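Glutathione S-transferase (PDB 5ZFG) probably catalyses the transfer of glutathione to electrophilic compounds and metabolises the insecticide diazinon in the silkworm. Local coordinates at residues B[22-27]-B[77-82]; B[104-109]-B[134-139]; B[162-167]-B[184-189]. One frame throughout, in Å; residues are numbered along the deposited sequence. Where two conformers were deposited one is given.

Contact 1: B[22-27]-B[77-82]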
# COMPACT_ATOMS: atom_id res chain seq x y z
N VAL B 22 -14.50 -14.71 4.02
CA VAL B 22 -15.86 -15.23 3.90
C VAL B 22 -16.24 -15.42 2.44
O VAL B 22 -16.77 -16.47 2.05
CB VAL B 22 -16.84 -14.31 4.65
CG1 VAL B 22 -18.30 -14.65 4.33
CG2 VAL B 22 -16.59 -14.38 6.15
N ALA B 23 -15.94 -14.41 1.60
CA ALA B 23 -16.28 -14.51 0.18
C ALA B 23 -15.56 -15.68 -0.49
O ALA B 23 -16.11 -16.35 -1.38
CB ALA B 23 -15.95 -13.21 -0.54
N LEU B 24 -14.33 -15.94 -0.08
CA LEU B 24 -13.53 -17.01 -0.66
C LEU B 24 -13.81 -18.36 -0.01
O LEU B 24 -13.25 -19.37 -0.47
CB LEU B 24 -12.04 -16.69 -0.53
CG LEU B 24 -11.59 -15.53 -1.43
CD1 LEU B 24 -10.11 -15.27 -1.24
CD2 LEU B 24 -11.90 -15.85 -2.87
N GLU B 25 -14.65 -18.39 1.02
CA GLU B 25 -14.96 -19.62 1.75
C GLU B 25 -13.71 -20.26 2.34
O GLU B 25 -13.57 -21.49 2.35
CB GLU B 25 -15.71 -20.61 0.85
CG GLU B 25 -16.81 -19.96 0.04
CD GLU B 25 -17.71 -20.98 -0.64
OE1 GLU B 25 -17.44 -21.34 -1.80
OE2 GLU B 25 -18.68 -21.42 0.01
N VAL B 26 -12.79 -19.44 2.85
CA VAL B 26 -11.60 -19.93 3.53
C VAL B 26 -11.90 -19.95 5.02
O VAL B 26 -12.20 -18.88 5.60
CB VAL B 26 -10.38 -19.05 3.22
CG1 VAL B 26 -9.20 -19.51 4.04
CG2 VAL B 26 -10.03 -19.10 1.73
N PRO B 27 -11.90 -21.11 5.67
CA PRO B 27 -12.24 -21.15 7.10
C PRO B 27 -11.14 -20.55 7.96
O PRO B 27 -9.95 -20.70 7.66
CB PRO B 27 -12.42 -22.65 7.38
CG PRO B 27 -12.62 -23.27 6.02
CD PRO B 27 -11.74 -22.46 5.12
N LYS B 77 -2.82 -17.65 -2.38
CA LYS B 77 -2.54 -18.95 -1.80
C LYS B 77 -3.72 -19.90 -1.95
O LYS B 77 -3.55 -21.06 -2.35
CB LYS B 77 -2.16 -18.79 -0.32
CG LYS B 77 -2.01 -20.11 0.43
CD LYS B 77 -0.73 -20.81 0.06
CE LYS B 77 -0.43 -21.93 1.05
NZ LYS B 77 0.40 -23.00 0.43
N TYR B 78 -4.93 -19.44 -1.63
CA TYR B 78 -6.06 -20.37 -1.56
C TYR B 78 -7.03 -20.31 -2.73
O TYR B 78 -7.75 -21.29 -2.96
CB TYR B 78 -6.82 -20.16 -0.25
CG TYR B 78 -5.93 -20.53 0.88
CD1 TYR B 78 -5.47 -21.85 1.02
CD2 TYR B 78 -5.48 -19.58 1.78
CE1 TYR B 78 -4.62 -22.19 2.03
CE2 TYR B 78 -4.64 -19.92 2.80
CZ TYR B 78 -4.21 -21.22 2.92
OH TYR B 78 -3.35 -21.56 3.94
N ARG B 79 -7.10 -19.22 -3.49
CA ARG B 79 -8.01 -19.16 -4.64
C ARG B 79 -7.34 -18.44 -5.81
O ARG B 79 -7.85 -17.43 -6.30
CB ARG B 79 -9.32 -18.47 -4.26
CG ARG B 79 -10.15 -19.18 -3.19
CD ARG B 79 -10.91 -20.38 -3.73
NE ARG B 79 -11.84 -20.02 -4.80
CZ ARG B 79 -13.13 -19.77 -4.63
NH1 ARG B 79 -13.87 -19.45 -5.68
NH2 ARG B 79 -13.69 -19.83 -3.41
N PRO B 80 -6.21 -18.96 -6.30
CA PRO B 80 -5.46 -18.21 -7.34
C PRO B 80 -6.24 -17.99 -8.61
O PRO B 80 -6.00 -16.99 -9.30
CB PRO B 80 -4.22 -19.09 -7.59
CG PRO B 80 -4.59 -20.44 -7.07
CD PRO B 80 -5.50 -20.19 -5.90
N GLY B 81 -7.17 -18.86 -8.95
CA GLY B 81 -7.98 -18.62 -10.13
C GLY B 81 -9.21 -17.77 -9.92
O GLY B 81 -9.99 -17.63 -10.86
N SER B 82 -9.42 -17.18 -8.71
CA SER B 82 -10.68 -16.48 -8.45
C SER B 82 -10.69 -15.10 -9.10
O SER B 82 -9.68 -14.38 -9.06
CB SER B 82 -10.92 -16.33 -6.95
OG SER B 82 -12.02 -15.45 -6.71
O HOH W 1 -15.75 -18.21 -3.49
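Leu24 lies alongside Arg79, and the two side chains run past each other in opposite directions. Its CD2 packs 3.8 Å from Arg79 CG and also sits over one face of the guanidinium. The same methyl is 3.9 Å from Ser82 OG, a hydroxyl that bonds to the backbone N of Leu84. The Arg79 chain is bent at chi2 (-77°) and chi3 (-60°), which place CD and NE. Its NH2 gives a weak hydrogen bond to Leu24 O, 3.0 Å long and bent to 130° at the hydrogen. Water 1 widens this grip, donating to Ala23 O at 2.8 Å and accepting from Arg79 NH2 at 2.6 Å. NH2 thus reaches Leu24 O directly, if weakly, and Ala23 O through the water. Helix 12-23 closes here in a Schellman motif, with Glu25 at positive phi. The contact joins the C-terminal ends of two helices, 12-23 and 67-78, of the thioredoxin-like N-terminal domain. Glu25 OE1 stays 4.4 Å from Arg79 NH2, beyond a salt bridge, though the opposite charges may still attract weakly. Val26 crosses Tyr78 at about a right angle, with CG2 3.9 Å from Tyr78 CB. The Tyr78 hydroxyl bonds to Asp59.

Contact 2: B[104-109]-B[134-139]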
# COMPACT_ATOMS: atom_id res chain seq x y z
N SER B 104 -3.25 4.85 0.89
CA SER B 104 -2.46 6.08 0.84
C SER B 104 -3.29 7.34 0.98
O SER B 104 -2.77 8.36 1.44
CB SER B 104 -1.70 6.16 -0.49
OG SER B 104 -2.56 6.50 -1.56
N SER B 105 -4.57 7.31 0.58
CA SER B 105 -5.33 8.54 0.39
C SER B 105 -6.77 8.45 0.88
O SER B 105 -7.21 9.24 1.72
CB SER B 105 -5.31 8.92 -1.10
OG SER B 105 -4.00 8.87 -1.63
N TYR B 106 -7.53 7.51 0.32
CA TYR B 106 -8.98 7.49 0.54
C TYR B 106 -9.30 7.24 2.01
O TYR B 106 -9.99 8.05 2.65
CB TYR B 106 -9.64 6.43 -0.35
CG TYR B 106 -11.17 6.49 -0.45
CD1 TYR B 106 -11.80 7.41 -1.29
CD2 TYR B 106 -11.97 5.59 0.26
CE1 TYR B 106 -13.20 7.44 -1.41
CE2 TYR B 106 -13.36 5.61 0.14
CZ TYR B 106 -13.97 6.54 -0.69
OH TYR B 106 -15.35 6.55 -0.78
N TYR B 107 -8.83 6.12 2.55
CA TYR B 107 -9.04 5.85 3.97
C TYR B 107 -8.31 6.87 4.85
O TYR B 107 -8.82 7.29 5.89
CB TYR B 107 -8.59 4.41 4.29
CG TYR B 107 -8.87 3.95 5.69
CD1 TYR B 107 -10.10 4.19 6.29
CD2 TYR B 107 -7.91 3.25 6.41
CE1 TYR B 107 -10.36 3.76 7.60
CE2 TYR B 107 -8.16 2.80 7.70
CZ TYR B 107 -9.38 3.06 8.29
OH TYR B 107 -9.63 2.61 9.57
N ALA B 108 -7.11 7.29 4.43
CA ALA B 108 -6.33 8.24 5.21
C ALA B 108 -7.10 9.55 5.42
O ALA B 108 -7.18 10.06 6.55
CB ALA B 108 -5.00 8.51 4.53
N ASN B 109 -7.69 10.08 4.35
CA ASN B 109 -8.41 11.35 4.42
C ASN B 109 -9.78 11.18 5.07
O ASN B 109 -10.18 11.99 5.90
CB ASN B 109 -8.60 11.95 3.02
CG ASN B 109 -7.36 12.60 2.49
OD1 ASN B 109 -6.40 12.82 3.22
ND2 ASN B 109 -7.36 12.91 1.19
N ILE B 134 -12.36 15.68 -1.75
CA ILE B 134 -11.38 15.39 -2.80
C ILE B 134 -11.23 13.88 -2.99
O ILE B 134 -11.15 13.39 -4.13
CB ILE B 134 -10.04 16.09 -2.49
CG1 ILE B 134 -10.19 17.60 -2.70
CG2 ILE B 134 -8.94 15.55 -3.38
CD1 ILE B 134 -9.25 18.43 -1.86
N SER B 135 -11.22 13.12 -1.89
CA SER B 135 -11.10 11.66 -2.00
C SER B 135 -12.31 11.05 -2.69
O SER B 135 -12.17 10.17 -3.55
CB SER B 135 -10.93 11.04 -0.61
OG SER B 135 -9.74 11.47 -0.00
N LEU B 136 -13.51 11.49 -2.30
CA LEU B 136 -14.72 11.05 -2.99
C LEU B 136 -14.66 11.43 -4.46
O LEU B 136 -15.00 10.62 -5.33
CB LEU B 136 -15.95 11.66 -2.32
CG LEU B 136 -16.19 11.14 -0.90
CD1 LEU B 136 -17.14 12.03 -0.13
CD2 LEU B 136 -16.71 9.70 -0.96
N ASP B 137 -14.20 12.66 -4.76
CA ASP B 137 -14.14 13.10 -6.15
C ASP B 137 -13.19 12.22 -6.96
O ASP B 137 -13.49 11.87 -8.11
CB ASP B 137 -13.71 14.57 -6.21
CG ASP B 137 -13.98 15.19 -7.56
OD1 ASP B 137 -15.17 15.31 -7.94
OD2 ASP B 137 -13.00 15.53 -8.25
N VAL B 138 -12.06 11.83 -6.37
CA VAL B 138 -11.09 10.99 -7.08
C VAL B 138 -11.67 9.60 -7.32
O VAL B 138 -11.58 9.06 -8.43
CB VAL B 138 -9.76 10.94 -6.31
CG1 VAL B 138 -8.84 9.85 -6.90
CG2 VAL B 138 -9.06 12.29 -6.33
N LEU B 139 -12.31 9.00 -6.31
CA LEU B 139 -12.92 7.68 -6.54
C LEU B 139 -14.06 7.77 -7.54
O LEU B 139 -14.21 6.89 -8.41
CB LEU B 139 -13.42 7.07 -5.22
CG LEU B 139 -14.04 5.67 -5.35
CD1 LEU B 139 -13.09 4.66 -6.01
CD2 LEU B 139 -14.53 5.13 -3.99
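Tyr106 reaches across to helix 126-146 and brings its ring up to Ser135, Leu136 and Leu139. Its CG is anti to the backbone N (chi1 -168°), and the end of the side chain comes close to helix 126-146. The near edge of the ring faces the backbone: Ser135 O lies close to the ring plane, 3.6 Å from Tyr106 CD1. Ser135 CB is close to the same ring carbon, at 3.8 Å. Farther out, the two leucines meet the phenol end of the ring at a slant. Leu139 CD2 is 3.6 Å from Tyr106 CZ. Leu136 starts out pointing away, but its chain turns back and brings CD2 to 3.4 Å from Tyr106 OH. The hydroxyl is not left among methyls alone, because it bonds to Thr167 OG1 on helix 160-172.

The two helices belong to the all-helical C-terminal domain of the glutathione transferase fold. They run roughly antiparallel, with a signed crossing angle of -141° between the short segments and axes 9.4 Å apart. Tyr106 and Ser135 stand at the closest point of the backbones.

The polar link is made by Asn109. It points its CB toward the other helix, and ND2 donates to Ser135 OG at 3.0 Å. The bond is fairly straight (152°), and the oxygen lies near the amide plane. Ser135 OG also bonds to Lys131 O, one turn earlier in its own helix. A carbonyl can only accept, so the buried hydroxyl gives its proton there and receives the amide N-H. Asn109 CB adds a close approach of 3.3 Å to Ser135 OG.

Contact 3: B[162-167]-B[184-189]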
# COMPACT_ATOMS: atom_id res chain seq x y z
N PRO B 162 -11.78 -2.71 1.05
CA PRO B 162 -11.26 -1.55 1.79
C PRO B 162 -12.00 -0.28 1.45
O PRO B 162 -12.27 0.53 2.36
CB PRO B 162 -9.77 -1.51 1.39
CG PRO B 162 -9.46 -2.95 0.99
CD PRO B 162 -10.72 -3.37 0.28
N LEU B 163 -12.37 -0.08 0.18
CA LEU B 163 -13.09 1.15 -0.17
C LEU B 163 -14.50 1.14 0.41
O LEU B 163 -15.00 2.18 0.86
CB LEU B 163 -13.12 1.33 -1.68
CG LEU B 163 -11.72 1.49 -2.34
CD1 LEU B 163 -11.79 1.27 -3.86
CD2 LEU B 163 -11.17 2.87 -2.01
N ILE B 164 -15.15 -0.03 0.42
CA ILE B 164 -16.48 -0.12 1.02
C ILE B 164 -16.42 0.28 2.49
O ILE B 164 -17.21 1.10 2.97
CB ILE B 164 -17.06 -1.54 0.86
CG1 ILE B 164 -17.58 -1.77 -0.57
CG2 ILE B 164 -18.15 -1.76 1.93
CD1 ILE B 164 -18.82 -0.95 -0.90
N ASN B 165 -15.47 -0.29 3.22
CA ASN B 165 -15.39 -0.04 4.65
C ASN B 165 -14.89 1.37 4.97
O ASN B 165 -15.26 1.92 6.02
CB ASN B 165 -14.52 -1.12 5.28
CG ASN B 165 -15.22 -2.46 5.26
OD1 ASN B 165 -16.36 -2.56 5.73
ND2 ASN B 165 -14.57 -3.48 4.71
N SER B 166 -14.08 1.99 4.11
CA SER B 166 -13.81 3.41 4.28
C SER B 166 -15.10 4.23 4.12
O SER B 166 -15.40 5.11 4.93
CB SER B 166 -12.75 3.87 3.27
OG SER B 166 -11.50 3.22 3.51
N THR B 167 -15.86 3.94 3.06
CA THR B 167 -17.10 4.67 2.79
C THR B 167 -18.14 4.43 3.88
O THR B 167 -18.93 5.33 4.21
CB THR B 167 -17.66 4.25 1.42
OG1 THR B 167 -16.62 4.37 0.42
CG2 THR B 167 -18.85 5.12 1.03
N HIS B 184 -22.28 6.37 -4.69
CA HIS B 184 -23.51 6.06 -3.97
C HIS B 184 -24.17 4.79 -4.53
O HIS B 184 -24.59 3.92 -3.76
CB HIS B 184 -24.47 7.25 -4.04
CG HIS B 184 -25.66 7.13 -3.14
ND1 HIS B 184 -26.84 6.54 -3.54
CD2 HIS B 184 -25.84 7.51 -1.85
CE1 HIS B 184 -27.70 6.57 -2.54
NE2 HIS B 184 -27.12 7.15 -1.50
N LYS B 185 -24.23 4.66 -5.85
CA LYS B 185 -24.80 3.46 -6.46
C LYS B 185 -23.96 2.23 -6.15
O LYS B 185 -24.50 1.19 -5.76
CB LYS B 185 -24.93 3.67 -7.97
CG LYS B 185 -25.52 2.50 -8.73
CD LYS B 185 -26.89 2.10 -8.21
CE LYS B 185 -27.59 1.16 -9.20
NZ LYS B 185 -26.81 1.01 -10.47
N TRP B 186 -22.64 2.32 -6.33
CA TRP B 186 -21.75 1.19 -6.06
C TRP B 186 -21.88 0.72 -4.61
O TRP B 186 -22.01 -0.48 -4.33
CB TRP B 186 -20.31 1.60 -6.38
CG TRP B 186 -19.21 0.87 -5.65
CD1 TRP B 186 -18.69 -0.34 -5.97
CD2 TRP B 186 -18.47 1.34 -4.52
NE1 TRP B 186 -17.68 -0.67 -5.09
CE2 TRP B 186 -17.53 0.35 -4.19
CE3 TRP B 186 -18.52 2.51 -3.75
CZ2 TRP B 186 -16.64 0.49 -3.13
CZ3 TRP B 186 -17.64 2.64 -2.68
CH2 TRP B 186 -16.71 1.63 -2.39
N TYR B 187 -21.84 1.67 -3.67
CA TYR B 187 -21.90 1.35 -2.25
C TYR B 187 -23.23 0.68 -1.90
O TYR B 187 -23.26 -0.35 -1.21
CB TYR B 187 -21.71 2.64 -1.46
CG TYR B 187 -21.75 2.54 0.05
CD1 TYR B 187 -20.68 2.03 0.78
CD2 TYR B 187 -22.86 2.99 0.74
CE1 TYR B 187 -20.73 1.98 2.17
CE2 TYR B 187 -22.92 2.94 2.10
CZ TYR B 187 -21.86 2.43 2.82
OH TYR B 187 -21.96 2.40 4.19
N ASN B 188 -24.34 1.23 -2.40
CA ASN B 188 -25.63 0.64 -2.07
C ASN B 188 -25.90 -0.65 -2.83
O ASN B 188 -26.53 -1.56 -2.29
CB ASN B 188 -26.74 1.67 -2.30
CG ASN B 188 -26.80 2.69 -1.20
OD1 ASN B 188 -27.24 2.39 -0.09
ND2 ASN B 188 -26.32 3.90 -1.48
N ASP B 189 -25.43 -0.76 -4.08
CA ASP B 189 -25.53 -2.04 -4.79
C ASP B 189 -24.77 -3.14 -4.06
O ASP B 189 -25.18 -4.31 -4.11
CB ASP B 189 -24.99 -1.91 -6.21
CG ASP B 189 -25.96 -1.22 -7.16
OD1 ASP B 189 -27.08 -0.85 -6.75
OD2 ASP B 189 -25.57 -1.04 -8.33
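Trp186 and Tyr187 present two aromatic rings to Leu163, Ile164 and Thr167. Here helices 160-172 and 181-193 of the glutathione transferase C-terminal domain cross nearly perpendicular, with a signed angle of -101° between the short segments. All five touching residues are buried.

Two CH-pi contacts lie over ring faces. Ile164 CD1 sits 3.7 Å from the centroid of the six-membered ring of Trp186, 23° off the normal and shifted toward the rim. Thr167 CG2 lies 4.0 Å from the centroid of the Tyr187 ring, again off centre. The Thr167 and Tyr187 side chains slide past each other in opposite directions.

Other contacts fall at the ring edges. Trp186 CH2 abuts the backbone at Leu163 C, 3.6 Å away. Thr167 OG1 lies near the indole plane, 3.7 Å from Trp186 CZ3. Ile164 O meets the Tyr187 ring edge at CE1, 3.7 Å away. Leu163 CB adds an apolar contact with Trp186 CH2, at 3.7 Å.

The polar ends are bonded to residues at the two ends of helix 160-172. Trp186 NE1 bonds to Asp160 at its start, and Tyr187 OH bonds to Glu171 near its end. An alanine in place of Trp186 would probably open a gap beside Ile164 CD1 and Leu163 CB and leave Asp160 without its indole N-H.

Within helix 160-172, Thr167 OG1 donates to Leu163 O at 2.8 Å, and Thr167 N reaches that same oxygen from the opposite face of the carbonyl plane.

Overall arrangement
Contacts 2 and 3 touch in the C-terminal domain. Their centres are 13 Å apart, and helix 89-114 packs directly on helix 160-172. Tyr106 OH is 2.8 Å from Thr167 OG1, a probable hydrogen bond. Tyr106 CD2 lies 3.6 Å from Leu163 CD2. Contact 1 is separate, in the N-terminal domain, with its centre about 28 Å from that of contact 2 and 22 Å from that of contact 3. Helix 12-23 bridges the domains: Asn165, within contact 3, bonds to Ser16 and Gln19. In this family glutathione binds on the N-terminal domain, beside the cleft between the domains. The dimer partner also reaches contact 2, through Glu66 of the second subunit bonded to Ser104.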